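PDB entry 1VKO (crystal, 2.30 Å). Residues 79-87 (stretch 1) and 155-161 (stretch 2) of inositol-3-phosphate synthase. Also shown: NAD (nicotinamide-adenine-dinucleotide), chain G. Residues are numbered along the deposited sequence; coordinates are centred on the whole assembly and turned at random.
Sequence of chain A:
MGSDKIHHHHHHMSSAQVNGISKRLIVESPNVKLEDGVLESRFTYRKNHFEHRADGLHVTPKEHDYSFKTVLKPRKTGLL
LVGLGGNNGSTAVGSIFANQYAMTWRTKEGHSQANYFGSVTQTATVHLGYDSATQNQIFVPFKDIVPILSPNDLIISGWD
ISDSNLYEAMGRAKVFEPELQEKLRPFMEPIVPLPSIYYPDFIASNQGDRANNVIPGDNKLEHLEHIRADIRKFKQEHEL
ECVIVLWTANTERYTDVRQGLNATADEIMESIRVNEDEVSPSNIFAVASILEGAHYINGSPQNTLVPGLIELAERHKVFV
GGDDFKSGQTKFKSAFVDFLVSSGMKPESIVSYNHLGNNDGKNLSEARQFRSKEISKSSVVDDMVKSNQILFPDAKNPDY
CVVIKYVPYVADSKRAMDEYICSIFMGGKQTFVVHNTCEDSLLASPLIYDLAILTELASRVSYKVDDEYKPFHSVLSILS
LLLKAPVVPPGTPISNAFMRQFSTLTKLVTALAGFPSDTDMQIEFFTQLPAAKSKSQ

Stretch 1 (79-87) LLLVGLGGN
Stretch 2, residues 155-161: IISGWDI

One face of the contact carries L80, V82, S157 and W159. W159 (chi1 -54°, chi2 -96°) brings its CZ3 to 3.7 Å from L80 CB and its CE3 to 3.8 Å from V82 CG2. L80 is m,t; V82 and S157 are t. The other face carries L79 (t,p), L81 (m,t) and I156 (m,t). L79 CB is 4.1 Å from I156 CG1, and L81 CD1 is 4.4 Å from I156 CG2. L84 (t,p), just past the strand, sends its CD1 to 3.9 Å from I156 CG2.

Strands L79-V82 and I155-W159 run parallel, their axes 4.4 Å apart at closest and crossing at -30°. L79-V82 is extended (phi -121 to -88, psi 118 to 133). Bridges pair L79 with I156, L80 with S157, L81 with G158 and V82 with W159, CA-CA 4.5 to 5.1 Å.

G158 has phi/psi 155/-160, a conformation that calls for glycine. An ideal G158 CB would lie 2.0 Å from L81 O. G158 CA makes a CA-H...O contact of 3.2 Å with L81 O.

Because the strands are parallel, the donor alternates between them: L79 N to I155 O 2.7 Å, S157 N to L79 O 3.0 Å, L81 N to S157 O 2.9 Å, W159 N to L81 O 2.9 Å. W159 O then accepts twice, from G83 N at 2.9 Å and L84 N at 3.0 Å.

G83 (84/40) opens a type I turn through L84 (-61/-28) and G85 (-94/7) to G86, closed by G86 N to G83 O at 3.2 Å. G86 sits at the N-cap position, right before a helix.

D160 (-154/135, chi1 -149°, chi2 -57°) forms the polar edge. D160 OD2 joins turn to ribose, accepting from G85 N and NAD O3B, both at 2.7 Å. An ideal G85 CB would clash with D160 OD2 at 2.9 Å. D160 OD1 accepts from NAD O2B at a very short 2.5 Å. N87 N donates to NAD O2A at 2.8 Å.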

# COMPACT_ATOMS: atom_id res chain seq x y z
N LEU A 79 10.90 24.61 31.35
CA LEU A 79 10.42 24.70 29.95
C LEU A 79 9.04 25.30 29.88
O LEU A 79 8.09 24.83 30.56
CB LEU A 79 10.46 23.32 29.22
CG LEU A 79 9.92 23.20 27.77
CD1 LEU A 79 10.75 24.01 26.80
CD2 LEU A 79 9.89 21.76 27.30
N LEU A 80 8.92 26.33 29.04
CA LEU A 80 7.67 27.02 28.84
C LEU A 80 7.12 26.80 27.44
O LEU A 80 7.73 27.23 26.44
CB LEU A 80 7.85 28.54 29.04
CG LEU A 80 8.17 29.08 30.42
CD1 LEU A 80 8.92 30.42 30.29
CD2 LEU A 80 6.91 29.23 31.22
N LEU A 81 5.94 26.19 27.35
CA LEU A 81 5.43 25.88 26.01
C LEU A 81 4.35 26.83 25.63
O LEU A 81 3.43 27.09 26.41
CB LEU A 81 4.93 24.44 25.92
CG LEU A 81 5.90 23.34 26.38
CD1 LEU A 81 5.32 21.94 26.32
CD2 LEU A 81 7.17 23.39 25.56
N VAL A 82 4.45 27.34 24.43
CA VAL A 82 3.32 28.07 23.86
C VAL A 82 2.44 27.07 23.17
O VAL A 82 2.91 26.25 22.35
CB VAL A 82 3.76 29.19 22.94
CG1 VAL A 82 2.59 30.12 22.66
CG2 VAL A 82 4.94 29.96 23.57
N GLY A 83 1.16 27.11 23.51
CA GLY A 83 0.26 26.03 23.15
C GLY A 83 0.36 24.91 24.19
O GLY A 83 0.35 23.75 23.85
N LEU A 84 0.48 25.26 25.46
CA LEU A 84 0.65 24.26 26.54
C LEU A 84 -0.51 23.30 26.63
O LEU A 84 -0.34 22.15 27.05
CB LEU A 84 0.85 24.92 27.90
CG LEU A 84 0.92 24.03 29.16
CD1 LEU A 84 2.22 23.20 29.20
CD2 LEU A 84 0.81 24.83 30.48
N GLY A 85 -1.70 23.75 26.22
CA GLY A 85 -2.92 22.94 26.33
C GLY A 85 -3.26 22.14 25.10
O GLY A 85 -4.32 21.53 25.06
N GLY A 86 -2.37 22.13 24.11
CA GLY A 86 -2.63 21.41 22.83
C GLY A 86 -2.43 19.92 22.94
O GLY A 86 -2.25 19.39 24.05
N ASN A 87 -2.47 19.22 21.79
CA ASN A 87 -2.16 17.80 21.78
C ASN A 87 -0.73 17.54 22.23
O ASN A 87 -0.52 16.77 23.16
CB ASN A 87 -2.39 17.14 20.40
CG ASN A 87 -3.84 16.93 20.08
OD1 ASN A 87 -4.71 17.68 20.55
ND2 ASN A 87 -4.13 15.93 19.26
N ILE A 155 10.95 21.10 34.56
CA ILE A 155 9.77 21.74 35.14
C ILE A 155 9.05 22.49 34.04
O ILE A 155 9.64 23.35 33.38
CB ILE A 155 10.20 22.78 36.22
CG1 ILE A 155 10.79 22.11 37.48
CG2 ILE A 155 9.02 23.64 36.60
CD1 ILE A 155 12.32 22.10 37.55
N ILE A 156 7.75 22.24 33.87
CA ILE A 156 7.04 22.78 32.72
C ILE A 156 5.81 23.65 33.02
O ILE A 156 4.89 23.22 33.68
CB ILE A 156 6.63 21.64 31.79
CG1 ILE A 156 7.85 20.87 31.28
CG2 ILE A 156 5.73 22.16 30.66
CD1 ILE A 156 7.50 19.75 30.27
N SER A 157 5.79 24.87 32.50
CA SER A 157 4.58 25.66 32.44
C SER A 157 4.39 26.15 30.97
O SER A 157 5.00 25.60 30.04
CB SER A 157 4.72 26.85 33.37
OG SER A 157 3.50 27.57 33.42
N GLY A 158 3.53 27.15 30.80
CA GLY A 158 3.38 27.82 29.55
C GLY A 158 2.03 28.47 29.38
O GLY A 158 1.32 28.72 30.35
N TRP A 159 1.68 28.73 28.11
CA TRP A 159 0.51 29.54 27.80
C TRP A 159 -0.46 28.90 26.82
O TRP A 159 -0.07 28.13 25.95
CB TRP A 159 0.94 30.85 27.20
CG TRP A 159 1.93 31.65 27.98
CD1 TRP A 159 1.66 32.67 28.85
CD2 TRP A 159 3.35 31.54 27.91
NE1 TRP A 159 2.84 33.18 29.34
CE2 TRP A 159 3.89 32.50 28.78
CE3 TRP A 159 4.23 30.70 27.21
CZ2 TRP A 159 5.27 32.67 28.96
CZ3 TRP A 159 5.59 30.88 27.35
CH2 TRP A 159 6.10 31.86 28.24
N ASP A 160 -1.73 29.26 26.94
CA ASP A 160 -2.67 28.82 25.95
C ASP A 160 -3.84 29.75 25.84
O ASP A 160 -4.37 30.16 26.86
CB ASP A 160 -3.16 27.41 26.24
CG ASP A 160 -3.51 26.64 24.96
OD1 ASP A 160 -4.35 27.10 24.19
OD2 ASP A 160 -2.98 25.57 24.64
N ILE A 161 -4.24 30.08 24.61
CA ILE A 161 -5.45 30.87 24.37
C ILE A 161 -6.72 30.15 24.89
O ILE A 161 -7.77 30.78 25.05
CB ILE A 161 -5.60 31.25 22.89
CG1 ILE A 161 -5.78 30.00 22.01
CG2 ILE A 161 -4.39 32.11 22.44
CD1 ILE A 161 -6.16 30.27 20.50
PA NAD G . -3.01 21.54 18.83
O1A NAD G . -4.11 22.29 18.25
O2A NAD G . -3.55 20.37 19.53
O5B NAD G . -2.19 22.53 19.75
C5B NAD G . -2.26 23.91 19.55
C4B NAD G . -2.58 24.55 20.89
O4B NAD G . -2.03 25.85 20.90
C3B NAD G . -4.05 24.70 21.12
O3B NAD G . -4.22 24.49 22.51
C2B NAD G . -4.36 26.15 20.88
O2B NAD G . -5.24 26.52 21.94
C1B NAD G . -3.01 26.81 21.14
N9A NAD G . -2.69 28.12 20.53
C8A NAD G . -3.01 28.62 19.30
N7A NAD G . -2.51 29.87 19.21
C5A NAD G . -1.89 30.22 20.35
C6A NAD G . -1.25 31.38 20.80
N6A NAD G . -1.18 32.52 20.08
N1A NAD G . -0.73 31.40 22.07
C2A NAD G . -0.86 30.31 22.89
N3A NAD G . -1.52 29.21 22.44
C4A NAD G . -2.02 29.14 21.19
O3 NAD G . -1.92 21.10 17.71
PN NAD G . -0.71 20.14 18.09
O1N NAD G . -0.48 20.29 19.56
O2N NAD G . -1.02 18.81 17.55
O5D NAD G . 0.61 20.78 17.42
C5D NAD G . 0.90 22.17 17.55
C4D NAD G . 1.84 22.73 16.47
O4D NAD G . 2.95 21.88 16.30
C3D NAD G . 1.19 22.88 15.09
O3D NAD G . 1.63 24.08 14.52
C2D NAD G . 1.85 21.79 14.28
O2D NAD G . 2.01 22.07 12.90
C1D NAD G . 3.21 21.73 14.92
N1N NAD G . 3.78 20.46 14.51
C2N NAD G . 3.18 19.29 14.87
C3N NAD G . 3.73 18.10 14.44
C7N NAD G . 3.28 16.89 15.17
O7N NAD G . 2.26 17.10 16.13
N7N NAD G . 3.85 15.70 14.91
C4N NAD G . 4.90 18.08 13.66
C5N NAD G . 5.48 19.27 13.29
C6N NAD G . 4.90 20.48 13.71